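PDB 2V6K: maleylpyruvate isomerase, which catalyses the glutathione-dependent isomerization of maleylpyruvate to fumarylpyruvate in bacterial naphthalene degradation, working as a homodimeric zeta-class member of the glutathione transferase superfamily. Local coordinates for residues 33-37 with 38-42; 41-44 with 45-48; 104-107 with 108-112; 13-16 with 17-21. One frame throughout, in Å; residues are numbered along the deposited sequence.

Contact 1 (33-37 with 38-42); sequences VHLGK and EEHLK. With TGG (gamma-glutamyl-S-(1,2-dicarboxyethyl)cysteinylglycine), chain C.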
loop_
_atom_site.group_PDB
_atom_site.type_symbol
_atom_site.label_atom_id
_atom_site.label_comp_id
_atom_site.label_asym_id
_atom_site.label_seq_id
_atom_site.Cartn_x
_atom_site.Cartn_y
_atom_site.Cartn_z
ATOM N N VAL A 33 -9.824 17.090 10.716
ATOM C CA VAL A 33 -10.968 16.201 10.642
ATOM C C VAL A 33 -10.829 15.305 11.861
ATOM O O VAL A 33 -9.917 14.477 11.938
ATOM C CB VAL A 33 -10.957 15.382 9.330
ATOM C CG1 VAL A 33 -12.144 14.421 9.289
ATOM C CG2 VAL A 33 -10.991 16.314 8.120
ATOM N N HIS A 34 -11.716 15.503 12.835
ATOM C CA HIS A 34 -11.565 14.848 14.126
ATOM C C HIS A 34 -12.033 13.397 14.073
ATOM O O HIS A 34 -13.234 13.113 14.096
ATOM C CB HIS A 34 -12.300 15.617 15.226
ATOM C CG HIS A 34 -11.799 15.302 16.595
ATOM N ND1 HIS A 34 -11.685 14.010 17.063
ATOM C CD2 HIS A 34 -11.371 16.105 17.596
ATOM C CE1 HIS A 34 -11.202 14.032 18.292
ATOM N NE2 HIS A 34 -11.004 15.291 18.639
ATOM N N LEU A 35 -11.076 12.481 13.990
ATOM C CA LEU A 35 -11.390 11.064 13.839
ATOM C C LEU A 35 -12.045 10.464 15.073
ATOM O O LEU A 35 -12.857 9.550 14.959
ATOM C CB LEU A 35 -10.137 10.271 13.472
ATOM C CG LEU A 35 -9.350 10.790 12.266
ATOM C CD1 LEU A 35 -8.152 9.909 12.036
ATOM C CD2 LEU A 35 -10.209 10.853 11.015
ATOM N N GLY A 36 -11.692 10.981 16.248
ATOM C CA GLY A 36 -12.311 10.512 17.490
ATOM C C GLY A 36 -13.798 10.830 17.540
ATOM O O GLY A 36 -14.603 10.042 18.051
ATOM N N LYS A 37 -14.157 11.996 17.004
ATOM C CA LYS A 37 -15.553 12.414 16.873
ATOM C C LYS A 37 -16.193 11.824 15.619
ATOM O O LYS A 37 -17.348 12.128 15.307
ATOM C CB LYS A 37 -15.648 13.944 16.809
ATOM C CG LYS A 37 -15.162 14.673 18.056
ATOM C CD LYS A 37 -15.370 16.184 17.889
ATOM C CE LYS A 37 -14.822 16.976 19.057
ATOM N NZ LYS A 37 -15.008 18.439 18.816
ATOM N N GLU A 38 -15.427 11.007 14.892
ATOM C CA GLU A 38 -15.880 10.350 13.660
ATOM C C GLU A 38 -16.357 11.339 12.587
ATOM O O GLU A 38 -17.270 11.057 11.804
ATOM C CB GLU A 38 -16.888 9.226 13.959
ATOM C CG GLU A 38 -16.252 8.131 14.839
ATOM C CD GLU A 38 -17.097 6.877 15.008
ATOM O OE1 GLU A 38 -18.340 6.966 14.952
ATOM O OE2 GLU A 38 -16.504 5.799 15.226
ATOM N N GLU A 39 -15.688 12.489 12.533
ATOM C CA GLU A 39 -16.009 13.506 11.535
ATOM C C GLU A 39 -15.773 13.021 10.111
ATOM O O GLU A 39 -16.438 13.482 9.177
ATOM C CB GLU A 39 -15.242 14.801 11.808
ATOM C CG GLU A 39 -15.753 15.523 13.055
ATOM C CD GLU A 39 -15.054 16.841 13.345
ATOM O OE1 GLU A 39 -14.052 17.171 12.671
ATOM O OE2 GLU A 39 -15.513 17.546 14.273
ATOM N N HIS A 40 -14.849 12.076 9.952
ATOM C CA HIS A 40 -14.562 11.518 8.640
ATOM C C HIS A 40 -15.693 10.647 8.113
ATOM O O HIS A 40 -15.767 10.399 6.910
ATOM C CB HIS A 40 -13.247 10.739 8.657
ATOM C CG HIS A 40 -13.222 9.589 9.614
ATOM N ND1 HIS A 40 -13.462 9.732 10.966
ATOM C CD2 HIS A 40 -12.933 8.280 9.418
ATOM C CE1 HIS A 40 -13.341 8.555 11.557
ATOM N NE2 HIS A 40 -13.018 7.659 10.641
ATOM N N LEU A 41 -16.578 10.209 9.009
ATOM C CA LEU A 41 -17.673 9.317 8.636
ATOM C C LEU A 41 -18.962 10.081 8.338
ATOM O O LEU A 41 -20.001 9.472 8.058
ATOM C CB LEU A 41 -17.898 8.251 9.717
ATOM C CG LEU A 41 -16.683 7.373 10.054
ATOM C CD1 LEU A 41 -17.020 6.376 11.146
ATOM C CD2 LEU A 41 -16.156 6.646 8.820
ATOM N N LYS A 42 -18.882 11.410 8.377
ATOM C CA LYS A 42 -20.017 12.273 8.051
ATOM C C LYS A 42 -20.095 12.538 6.552
ATOM O O LYS A 42 -19.091 12.448 5.849
ATOM C CB LYS A 42 -19.913 13.602 8.797
ATOM C CG LYS A 42 -20.009 13.482 10.298
ATOM C CD LYS A 42 -19.838 14.837 10.959
ATOM C CE LYS A 42 -20.092 14.749 12.445
ATOM N NZ LYS A 42 -19.834 16.043 13.138
HETATM O OC1 TGG C . -2.417 6.191 2.782
HETATM C CO1 TGG C . -3.621 6.457 2.594
HETATM O OT1 TGG C . -4.055 7.612 2.400
HETATM C CA1 TGG C . -4.590 5.309 2.584
HETATM N NN1 TGG C . -3.979 4.137 1.969
HETATM C CB1 TGG C . -4.999 4.933 4.004
HETATM C CG1 TGG C . -5.761 6.063 4.678
HETATM C CD1 TGG C . -6.457 5.675 5.976
HETATM O OE1 TGG C . -6.093 4.424 6.509
HETATM N NN2 TGG C . -6.316 6.718 6.944
HETATM C CA2 TGG C . -6.541 6.519 8.350
HETATM C CO2 TGG C . -8.052 6.648 8.486
HETATM O OC2 TGG C . -8.543 7.943 8.237
HETATM N NN3 TGG C . -8.616 6.015 9.639
HETATM C CA3 TGG C . -10.000 6.264 9.991
HETATM C CO3 TGG C . -10.678 4.964 10.316
HETATM O OC3 TGG C . -10.027 3.903 10.250
HETATM O OT3 TGG C . -11.883 5.029 10.655
HETATM C CB2 TGG C . -5.668 7.581 8.988
HETATM S SG2 TGG C . -5.906 7.850 10.701
HETATM C CD2 TGG C . -5.350 6.459 11.625
HETATM C CE2 TGG C . -3.840 6.406 11.613
HETATM O OE2 TGG C . -3.190 6.688 12.645
HETATM O OF2 TGG C . -3.261 6.080 10.551
HETATM C CF2 TGG C . -5.932 6.673 13.022
HETATM C CH2 TGG C . -5.747 5.504 13.956
HETATM O OI2 TGG C . -5.431 4.395 13.491
HETATM O OJ2 TGG C . -5.912 5.708 15.182
HETATM O O HOH W 1 -14.746 19.295 16.154
HETATM O O HOH W 2 -18.953 14.452 15.264
#
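The imidazole of His40 lies between two leucines: Leu35 CD2 sits over one face, 3.7 Å from the ring centroid in a CH-pi contact, and Leu41 CG covers the opposite face above its centre. At the ring edge, in plane, His40 NE2 donates to OT3 of the glycyl carboxylate of the bound glutathione conjugate (2.9 Å). With CG between the backbone N and the carbonyl carbon (chi1 60°), the ring stands across the Leu35 side chain at about a right angle. ND1 is buried here without a polar partner. The second branch of Leu35 faces the ligand too, CD1 lying 3.3 Å from the thioether SG2. Glu39 grips His34 twice: its N donates to His34 O (3.0 Å), while its OE1 receives His34 N (2.9 Å, N-H...O 170°) from well above the carboxylate plane. A water joins Glu39 OE2 to Lys37 NZ, whose extended chain runs alongside. Leu35 to Glu38 form a type I turn, closed by a weak bond from Glu38 N to Leu35 O. This loop leads from strand 29-32 to helix 43-48, where Phe45 packs against both Val33 and His40.

Contact 2 (41-44 with 45-48); sequences LKDA and FKAL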
loop_
_atom_site.group_PDB
_atom_site.type_symbol
_atom_site.label_atom_id
_atom_site.label_comp_id
_atom_site.label_asym_id
_atom_site.label_seq_id
_atom_site.Cartn_x
_atom_site.Cartn_y
_atom_site.Cartn_z
ATOM N N LEU A 41 -16.578 10.209 9.009
ATOM C CA LEU A 41 -17.673 9.317 8.636
ATOM C C LEU A 41 -18.962 10.081 8.338
ATOM O O LEU A 41 -20.001 9.472 8.058
ATOM C CB LEU A 41 -17.898 8.251 9.717
ATOM C CG LEU A 41 -16.683 7.373 10.054
ATOM C CD1 LEU A 41 -17.020 6.376 11.146
ATOM C CD2 LEU A 41 -16.156 6.646 8.820
ATOM N N LYS A 42 -18.882 11.410 8.377
ATOM C CA LYS A 42 -20.017 12.273 8.051
ATOM C C LYS A 42 -20.095 12.538 6.552
ATOM O O LYS A 42 -19.091 12.448 5.849
ATOM C CB LYS A 42 -19.913 13.602 8.797
ATOM C CG LYS A 42 -20.009 13.482 10.298
ATOM C CD LYS A 42 -19.838 14.837 10.959
ATOM C CE LYS A 42 -20.092 14.749 12.445
ATOM N NZ LYS A 42 -19.834 16.043 13.138
ATOM N N ASP A 43 -21.291 12.880 6.075
ATOM C CA ASP A 43 -21.514 13.131 4.651
ATOM C C ASP A 43 -20.682 14.289 4.103
ATOM O O ASP A 43 -20.284 14.263 2.939
ATOM C CB ASP A 43 -22.999 13.354 4.356
ATOM C CG ASP A 43 -23.793 12.056 4.302
ATOM O OD1 ASP A 43 -23.180 10.969 4.207
ATOM O OD2 ASP A 43 -25.041 12.126 4.342
ATOM N N ALA A 44 -20.416 15.292 4.939
ATOM C CA ALA A 44 -19.604 16.437 4.522
ATOM C C ALA A 44 -18.205 16.004 4.085
ATOM O O ALA A 44 -17.696 16.475 3.067
ATOM C CB ALA A 44 -19.527 17.484 5.623
ATOM N N PHE A 45 -17.587 15.098 4.838
ATOM C CA PHE A 45 -16.283 14.592 4.423
ATOM C C PHE A 45 -16.384 13.607 3.257
ATOM O O PHE A 45 -15.504 13.577 2.398
ATOM C CB PHE A 45 -15.495 13.988 5.585
ATOM C CG PHE A 45 -14.066 13.711 5.239
ATOM C CD1 PHE A 45 -13.196 14.755 4.935
ATOM C CD2 PHE A 45 -13.591 12.408 5.184
ATOM C CE1 PHE A 45 -11.873 14.506 4.591
ATOM C CE2 PHE A 45 -12.270 12.146 4.846
ATOM C CZ PHE A 45 -11.407 13.200 4.542
ATOM N N LYS A 46 -17.462 12.827 3.211
ATOM C CA LYS A 46 -17.687 11.903 2.093
ATOM C C LYS A 46 -17.733 12.641 0.753
ATOM O O LYS A 46 -17.243 12.139 -0.261
ATOM C CB LYS A 46 -18.972 11.098 2.304
ATOM C CG LYS A 46 -19.139 9.910 1.365
ATOM C CD LYS A 46 -20.395 9.131 1.700
ATOM C CE LYS A 46 -20.517 7.878 0.852
ATOM N NZ LYS A 46 -21.732 7.101 1.236
ATOM N N ALA A 47 -18.310 13.841 0.761
ATOM C CA ALA A 47 -18.386 14.676 -0.438
ATOM C C ALA A 47 -17.001 15.052 -0.963
ATOM O O ALA A 47 -16.824 15.237 -2.168
ATOM C CB ALA A 47 -19.213 15.926 -0.162
ATOM N N LEU A 48 -16.032 15.166 -0.059
ATOM C CA LEU A 48 -14.654 15.466 -0.431
ATOM C C LEU A 48 -13.922 14.193 -0.840
ATOM O O LEU A 48 -13.238 14.167 -1.865
ATOM C CB LEU A 48 -13.914 16.157 0.720
ATOM C CG LEU A 48 -14.448 17.524 1.168
ATOM C CD1 LEU A 48 -13.934 17.862 2.553
ATOM C CD2 LEU A 48 -14.094 18.625 0.171
#
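Different first torsions bring the side chains of Asp43 and Lys46 alongside each other, one turn apart: Asp43 turns its CG beside its own backbone N (chi1 -78°), whereas Lys46 has CG on the side away from its N (chi1 -167°) and stays extended from there on. The two run the same way, but the approach is loose. Asp43 OD1 comes no nearer than 4.2 Å to Lys46 CD. Between Asp43 OD1 and Lys46 NZ the gap is 5.1 Å, so the opposite charges probably attract without forming a salt bridge. The backbone supplies the firmer links. Lys42 O accepts Lys46 N (3.1 Å) and, weakly, Phe45 N; Asp43 O takes Ala47 N at 3.0 Å. The methyl of Ala47 rests 3.6 Å from Ala44 O. Phe45 turns the other way, into the domain, where its ring meets Tyr6 of strand 4-7 and Val54. With Lys42 in the N-cap position, this is a short amphipathic helix on the surface of the thioredoxin-like glutathione-binding domain.

Contact 3 (104-107 with 108-112); sequences DIHP and INNRR. With TGG (gamma-glutamyl-S-(1,2-dicarboxyethyl)cysteinylglycine), chain C; TGG (gamma-glutamyl-S-(1,2-dicarboxyethyl)cysteinylglycine), chain F.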
loop_
_atom_site.group_PDB
_atom_site.type_symbol
_atom_site.label_atom_id
_atom_site.label_comp_id
_atom_site.label_asym_id
_atom_site.label_seq_id
_atom_site.Cartn_x
_atom_site.Cartn_y
_atom_site.Cartn_z
ATOM N N ASP A 104 1.850 -3.129 4.300
ATOM C CA ASP A 104 1.908 -4.346 5.110
ATOM C C ASP A 104 1.969 -4.126 6.615
ATOM O O ASP A 104 2.006 -5.100 7.372
ATOM C CB ASP A 104 3.062 -5.238 4.649
ATOM C CG ASP A 104 2.993 -5.574 3.173
ATOM O OD1 ASP A 104 1.893 -5.542 2.575
ATOM O OD2 ASP A 104 4.072 -5.855 2.617
ATOM N N ILE A 105 1.999 -2.870 7.048
ATOM C CA ILE A 105 1.904 -2.563 8.474
ATOM C C ILE A 105 0.745 -1.623 8.761
ATOM O O ILE A 105 -0.233 -2.007 9.416
ATOM C CB ILE A 105 3.200 -1.960 9.068
ATOM C CG1 ILE A 105 4.430 -2.813 8.735
ATOM C CG2 ILE A 105 3.043 -1.842 10.580
ATOM C CD1 ILE A 105 5.739 -2.166 9.175
ATOM N N HIS A 106 0.845 -0.389 8.266
ATOM C CA HIS A 106 -0.115 0.638 8.641
ATOM C C HIS A 106 -1.595 0.230 8.495
ATOM O O HIS A 106 -2.387 0.442 9.419
ATOM C CB HIS A 106 0.127 1.962 7.902
ATOM C CG HIS A 106 -1.036 2.876 8.035
ATOM N ND1 HIS A 106 -2.094 2.857 7.150
ATOM C CD2 HIS A 106 -1.387 3.717 9.036
ATOM C CE1 HIS A 106 -3.031 3.681 7.583
ATOM N NE2 HIS A 106 -2.626 4.215 8.723
ATOM N N PRO A 107 -1.995 -0.302 7.328
ATOM C CA PRO A 107 -3.429 -0.556 7.154
ATOM C C PRO A 107 -3.996 -1.582 8.117
ATOM O O PRO A 107 -5.191 -1.537 8.426
ATOM C CB PRO A 107 -3.528 -1.066 5.709
ATOM C CG PRO A 107 -2.302 -0.474 5.039
ATOM C CD PRO A 107 -1.240 -0.583 6.090
ATOM N N ILE A 108 -3.154 -2.491 8.588
ATOM C CA ILE A 108 -3.615 -3.596 9.429
ATOM C C ILE A 108 -3.983 -3.111 10.826
ATOM O O ILE A 108 -4.801 -3.740 11.514
ATOM C CB ILE A 108 -2.528 -4.694 9.574
ATOM C CG1 ILE A 108 -1.763 -4.952 8.267
ATOM C CG2 ILE A 108 -3.147 -5.983 10.093
ATOM C CD1 ILE A 108 -2.627 -5.413 7.129
ATOM N N ASN A 109 -3.379 -2.000 11.247
ATOM C CA ASN A 109 -3.566 -1.482 12.603
ATOM C C ASN A 109 -4.414 -0.221 12.660
ATOM O O ASN A 109 -4.563 0.401 13.712
ATOM C CB ASN A 109 -2.213 -1.202 13.250
ATOM C CG ASN A 109 -1.393 -2.453 13.445
ATOM O OD1 ASN A 109 -1.910 -3.576 13.403
ATOM N ND2 ASN A 109 -0.096 -2.269 13.668
ATOM N N ASN A 110 -4.987 0.139 11.519
ATOM C CA ASN A 110 -5.794 1.344 11.378
ATOM C C ASN A 110 -7.034 1.279 12.258
ATOM O O ASN A 110 -7.544 0.189 12.541
ATOM C CB ASN A 110 -6.146 1.465 9.894
ATOM C CG ASN A 110 -6.889 2.733 9.534
ATOM O OD1 ASN A 110 -6.777 3.780 10.180
ATOM N ND2 ASN A 110 -7.653 2.639 8.454
ATOM N N ARG A 111 -7.517 2.444 12.680
ATOM C CA ARG A 111 -8.639 2.559 13.611
ATOM C C ARG A 111 -9.808 1.635 13.279
ATOM O O ARG A 111 -10.293 0.907 14.156
ATOM C CB ARG A 111 -9.104 4.022 13.680
ATOM C CG ARG A 111 -10.278 4.295 14.623
ATOM C CD ARG A 111 -10.796 5.724 14.464
ATOM N NE ARG A 111 -11.643 6.174 15.575
ATOM C CZ ARG A 111 -12.949 5.939 15.696
ATOM N NH1 ARG A 111 -13.602 5.218 14.795
ATOM N NH2 ARG A 111 -13.608 6.416 16.743
ATOM N N ARG A 112 -10.264 1.655 12.028
ATOM C CA ARG A 112 -11.450 0.871 11.649
ATOM C C ARG A 112 -11.236 -0.623 11.871
ATOM O O ARG A 112 -12.183 -1.354 12.180
ATOM C CB ARG A 112 -11.836 1.136 10.187
ATOM C CG ARG A 112 -10.763 0.708 9.199
ATOM C CD ARG A 112 -11.012 1.139 7.766
ATOM N NE ARG A 112 -10.013 0.473 6.932
ATOM C CZ ARG A 112 -10.197 0.047 5.689
ATOM N NH1 ARG A 112 -11.329 0.289 5.036
ATOM N NH2 ARG A 112 -9.204 -0.611 5.103
HETATM O OC1 TGG C . -2.417 6.191 2.782
HETATM C CO1 TGG C . -3.621 6.457 2.594
HETATM O OT1 TGG C . -4.055 7.612 2.400
HETATM C CA1 TGG C . -4.590 5.309 2.584
HETATM N NN1 TGG C . -3.979 4.137 1.969
HETATM C CB1 TGG C . -4.999 4.933 4.004
HETATM C CG1 TGG C . -5.761 6.063 4.678
HETATM C CD1 TGG C . -6.457 5.675 5.976
HETATM O OE1 TGG C . -6.093 4.424 6.509
HETATM N NN2 TGG C . -6.316 6.718 6.944
HETATM C CA2 TGG C . -6.541 6.519 8.350
HETATM C CO2 TGG C . -8.052 6.648 8.486
HETATM O OC2 TGG C . -8.543 7.943 8.237
HETATM N NN3 TGG C . -8.616 6.015 9.639
HETATM C CA3 TGG C . -10.000 6.264 9.991
HETATM C CO3 TGG C . -10.678 4.964 10.316
HETATM O OC3 TGG C . -10.027 3.903 10.250
HETATM O OT3 TGG C . -11.883 5.029 10.655
HETATM C CB2 TGG C . -5.668 7.581 8.988
HETATM S SG2 TGG C . -5.906 7.850 10.701
HETATM C CD2 TGG C . -5.350 6.459 11.625
HETATM C CE2 TGG C . -3.840 6.406 11.613
HETATM O OE2 TGG C . -3.190 6.688 12.645
HETATM O OF2 TGG C . -3.261 6.080 10.551
HETATM C CF2 TGG C . -5.932 6.673 13.022
HETATM C CH2 TGG C . -5.747 5.504 13.956
HETATM O OI2 TGG C . -5.431 4.395 13.491
HETATM O OJ2 TGG C . -5.912 5.708 15.182
HETATM O OC1 TGG F . 2.344 -6.275 -2.686
HETATM C CO1 TGG F . 3.253 -6.836 -2.044
HETATM O OT1 TGG F . 4.174 -7.483 -2.585
HETATM C CA1 TGG F . 3.236 -6.726 -0.546
HETATM N NN1 TGG F . 2.778 -5.395 -0.174
HETATM C CB1 TGG F . 2.286 -7.758 0.064
HETATM C CG1 TGG F . 2.783 -9.176 -0.192
HETATM C CD1 TGG F . 2.060 -10.243 0.613
HETATM O OE1 TGG F . 0.896 -9.806 1.274
HETATM N NN2 TGG F . 1.812 -11.392 -0.204
HETATM C CA2 TGG F . 0.865 -12.424 0.137
HETATM C CO2 TGG F . 1.644 -13.299 1.107
HETATM O OC2 TGG F . 2.694 -14.028 0.508
HETATM N NN3 TGG F . 0.838 -14.074 2.004
HETATM C CA3 TGG F . 1.424 -15.147 2.774
HETATM C CO3 TGG F . 0.943 -15.053 4.193
HETATM O OC3 TGG F . 0.119 -14.164 4.506
HETATM O OT3 TGG F . 1.412 -15.888 4.998
HETATM C CB2 TGG F . 0.479 -13.008 -1.208
HETATM S SG2 TGG F . -0.472 -14.476 -1.199
HETATM C CD2 TGG F . -2.080 -14.171 -0.548
HETATM C CE2 TGG F . -2.919 -13.408 -1.545
HETATM O OE2 TGG F . -3.857 -13.976 -2.148
HETATM O OF2 TGG F . -2.660 -12.203 -1.765
HETATM C CF2 TGG F . -2.634 -15.563 -0.252
HETATM C CH2 TGG F . -3.949 -15.560 0.488
HETATM O OI2 TGG F . -4.330 -14.522 1.065
HETATM O OJ2 TGG F . -4.616 -16.621 0.490
HETATM O O HOH W 3 -7.075 -0.039 7.038
#
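Ile108 N donates to Ile105 O (3.1 Å) and Asn109 N to His106 O (3.2 Å), two i to i+3 bonds that wind the chain through successive tight turns between helices 88-104 and 111-121. Pro107 O accepts instead from a water, which in turn accepts from Asn110 ND2 and Arg112 NH2; the latter also donates to Asp104 O of the second subunit. The side chain of Asn110 has CG turned away from its backbone N (chi1 -175°), which carries OD1 to the ligand amide NN3 at 2.9 Å; the same oxygen receives a weak bond from Arg111 N. This turn is part of the wall that the helical C-terminal domain of a glutathione transferase gives to the active-site cleft. Here His106 NE2 donates to OF2 of the dicarboxyethyl group (2.7 Å), with OF2 near the ring plane, and Arg112 N reaches the glycyl oxygen OC3 (2.9 Å). Arg111 N adds a weak bond to OI2, while its guanidinium forms a salt bridge with Glu38. Asp104 faces the dimer's other active site: OD1 accepts the second conjugate's amino group NN1 (2.9 Å), and OD2, weakly bonded to NN1, takes Gln66 and Gln51 of the second subunit.

Contact 4 (13-16 with 17-21); sequences TSHR and LRIAL. With TGG (gamma-glutamyl-S-(1,2-dicarboxyethyl)cysteinylglycine), chain C.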
loop_
_atom_site.group_PDB
_atom_site.type_symbol
_atom_site.label_atom_id
_atom_site.label_comp_id
_atom_site.label_asym_id
_atom_site.label_seq_id
_atom_site.Cartn_x
_atom_site.Cartn_y
_atom_site.Cartn_z
ATOM N N THR A 13 -0.959 8.252 8.553
ATOM C CA THR A 13 -0.956 8.654 7.147
ATOM C C THR A 13 -0.961 10.173 7.014
ATOM O O THR A 13 -0.397 10.708 6.064
ATOM C CB THR A 13 -2.138 8.077 6.374
ATOM O OG1 THR A 13 -3.344 8.386 7.088
ATOM C CG2 THR A 13 -2.005 6.568 6.222
ATOM N N SER A 14 -1.591 10.870 7.958
ATOM C CA SER A 14 -1.532 12.335 7.971
ATOM C C SER A 14 -0.110 12.802 8.239
ATOM O O SER A 14 0.407 13.675 7.548
ATOM C CB SER A 14 -2.455 12.904 9.044
ATOM O OG SER A 14 -3.818 12.612 8.762
ATOM N N HIS A 15 0.505 12.224 9.264
ATOM C CA HIS A 15 1.885 12.495 9.661
ATOM C C HIS A 15 2.834 12.257 8.479
ATOM O O HIS A 15 3.685 13.107 8.179
ATOM C CB HIS A 15 2.179 11.579 10.860
ATOM C CG HIS A 15 3.508 11.781 11.517
ATOM N ND1 HIS A 15 3.911 10.994 12.575
ATOM C CD2 HIS A 15 4.528 12.642 11.273
ATOM C CE1 HIS A 15 5.121 11.362 12.957
ATOM N NE2 HIS A 15 5.516 12.362 12.187
ATOM N N ARG A 16 2.659 11.118 7.806
ATOM C CA ARG A 16 3.428 10.747 6.620
ATOM C C ARG A 16 3.401 11.851 5.559
ATOM O O ARG A 16 4.444 12.275 5.045
ATOM C CB ARG A 16 2.845 9.438 6.076
ATOM C CG ARG A 16 3.534 8.810 4.872
ATOM C CD ARG A 16 2.613 7.786 4.235
ATOM N NE ARG A 16 2.380 6.655 5.130
ATOM C CZ ARG A 16 1.511 5.676 4.894
ATOM N NH1 ARG A 16 0.747 5.705 3.805
ATOM N NH2 ARG A 16 1.395 4.671 5.754
ATOM N N LEU A 17 2.201 12.321 5.238
ATOM C CA LEU A 17 2.050 13.352 4.224
ATOM C C LEU A 17 2.564 14.710 4.709
ATOM O O LEU A 17 3.173 15.460 3.932
ATOM C CB LEU A 17 0.596 13.428 3.748
ATOM C CG LEU A 17 0.262 14.496 2.703
ATOM C CD1 LEU A 17 1.200 14.426 1.499
ATOM C CD2 LEU A 17 -1.169 14.340 2.252
ATOM N N ARG A 18 2.346 15.023 5.983
ATOM C CA ARG A 18 2.868 16.278 6.528
ATOM C C ARG A 18 4.383 16.344 6.408
ATOM O O ARG A 18 4.931 17.400 6.094
ATOM C CB ARG A 18 2.445 16.492 7.985
ATOM C CG ARG A 18 0.965 16.809 8.160
ATOM C CD ARG A 18 0.622 17.215 9.595
ATOM N NE ARG A 18 1.038 16.260 10.628
ATOM C CZ ARG A 18 0.219 15.452 11.304
ATOM N NH1 ARG A 18 -1.090 15.424 11.049
ATOM N NH2 ARG A 18 0.719 14.655 12.237
ATOM N N ILE A 19 5.067 15.223 6.647
ATOM C CA ILE A 19 6.527 15.206 6.512
ATOM C C ILE A 19 6.925 15.551 5.079
ATOM O O ILE A 19 7.793 16.394 4.864
ATOM C CB ILE A 19 7.158 13.855 6.919
ATOM C CG1 ILE A 19 6.898 13.541 8.397
ATOM C CG2 ILE A 19 8.661 13.873 6.646
ATOM C CD1 ILE A 19 7.137 12.071 8.769
ATOM N N ALA A 20 6.284 14.909 4.109
ATOM C CA ALA A 20 6.602 15.140 2.698
ATOM C C ALA A 20 6.344 16.594 2.298
ATOM O O ALA A 20 7.185 17.219 1.646
ATOM C CB ALA A 20 5.816 14.187 1.811
ATOM N N LEU A 21 5.196 17.139 2.697
ATOM C CA LEU A 21 4.881 18.540 2.418
ATOM C C LEU A 21 5.921 19.472 3.019
ATOM O O LEU A 21 6.367 20.408 2.356
ATOM C CB LEU A 21 3.483 18.903 2.932
ATOM C CG LEU A 21 2.308 18.322 2.142
ATOM C CD1 LEU A 21 1.060 18.332 2.990
ATOM C CD2 LEU A 21 2.082 19.108 0.865
HETATM O OC1 TGG C . -2.417 6.191 2.782
HETATM C CO1 TGG C . -3.621 6.457 2.594
HETATM O OT1 TGG C . -4.055 7.612 2.400
HETATM C CA1 TGG C . -4.590 5.309 2.584
HETATM N NN1 TGG C . -3.979 4.137 1.969
HETATM C CB1 TGG C . -4.999 4.933 4.004
HETATM C CG1 TGG C . -5.761 6.063 4.678
HETATM C CD1 TGG C . -6.457 5.675 5.976
HETATM O OE1 TGG C . -6.093 4.424 6.509
HETATM N NN2 TGG C . -6.316 6.718 6.944
HETATM C CA2 TGG C . -6.541 6.519 8.350
HETATM C CO2 TGG C . -8.052 6.648 8.486
HETATM O OC2 TGG C . -8.543 7.943 8.237
HETATM N NN3 TGG C . -8.616 6.015 9.639
HETATM C CA3 TGG C . -10.000 6.264 9.991
HETATM C CO3 TGG C . -10.678 4.964 10.316
HETATM O OC3 TGG C . -10.027 3.903 10.250
HETATM O OT3 TGG C . -11.883 5.029 10.655
HETATM C CB2 TGG C . -5.668 7.581 8.988
HETATM S SG2 TGG C . -5.906 7.850 10.701
HETATM C CD2 TGG C . -5.350 6.459 11.625
HETATM C CE2 TGG C . -3.840 6.406 11.613
HETATM O OE2 TGG C . -3.190 6.688 12.645
HETATM O OF2 TGG C . -3.261 6.080 10.551
HETATM C CF2 TGG C . -5.932 6.673 13.022
HETATM C CH2 TGG C . -5.747 5.504 13.956
HETATM O OI2 TGG C . -5.431 4.395 13.491
HETATM O OJ2 TGG C . -5.912 5.708 15.182
#
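Residues 13-16 and 17-21 are successive turns of one alpha-helix, bonded i to i+4: Leu17 N to Thr13 O, Arg18 N to Ser14 O at 2.8 Å, Ile19 N to His15 O at 3.0 Å, and a weaker Ala20 N to Arg16 O. Across this ladder Arg18 folds back, bent at chi3 (-54°), so that one face of its guanidinium lies over His15 CA, with NH1 3.5 Å from Ser14 CB. Its three nitrogens donate to the carbonyls of Ala205, Phe8 and Trp9, which fix the rotation of the group. The helix is the crossover of the beta-alpha-beta unit formed by strands 4-7 and 29-32, as in thioredoxin-like domains, and its first turn meets the glutathione conjugate. There Thr13 OG1, hydrogen-bonded to Val54 O, comes within 3.1 Å of the ligand CB2, while Thr13 CG2 sits over one face of the Arg16 guanidinium, toward its rim. Arg16 NH1 bonds to Ser67. From Arg16 NH1 to TGG OC1, a carboxylate oxygen, is 3.4 Å. Farther along, His15 CD2 meets Ile19 CD1 at 3.7 Å, beside Pro171 of helix 164-178.

In the fold
Four short-range contacts show chemistry varying with place in the fold. Contact 2 lies at the surface, with backbone bonds and a charge pair not in contact. Contact 1, partly buried, combines a CH-pi contact with a carboxylate grip on a backbone N. Of the buried pair, contact 3 uses polar and water-mediated bonds around the ligand, and contact 4 helical backbone bonds with buried arginines. Contacts 1 and 2 share Leu41 and Lys42 and are joined through Phe45. Contacts 1, 3 and 4 meet the same conjugate, although contact 3 alone belongs to the C-terminal domain. The Glu38-Arg111 bridge links it to contact 1, and His106 packs on Thr13 and Arg16 of contact 4. Contact 3 alone also reaches the second subunit.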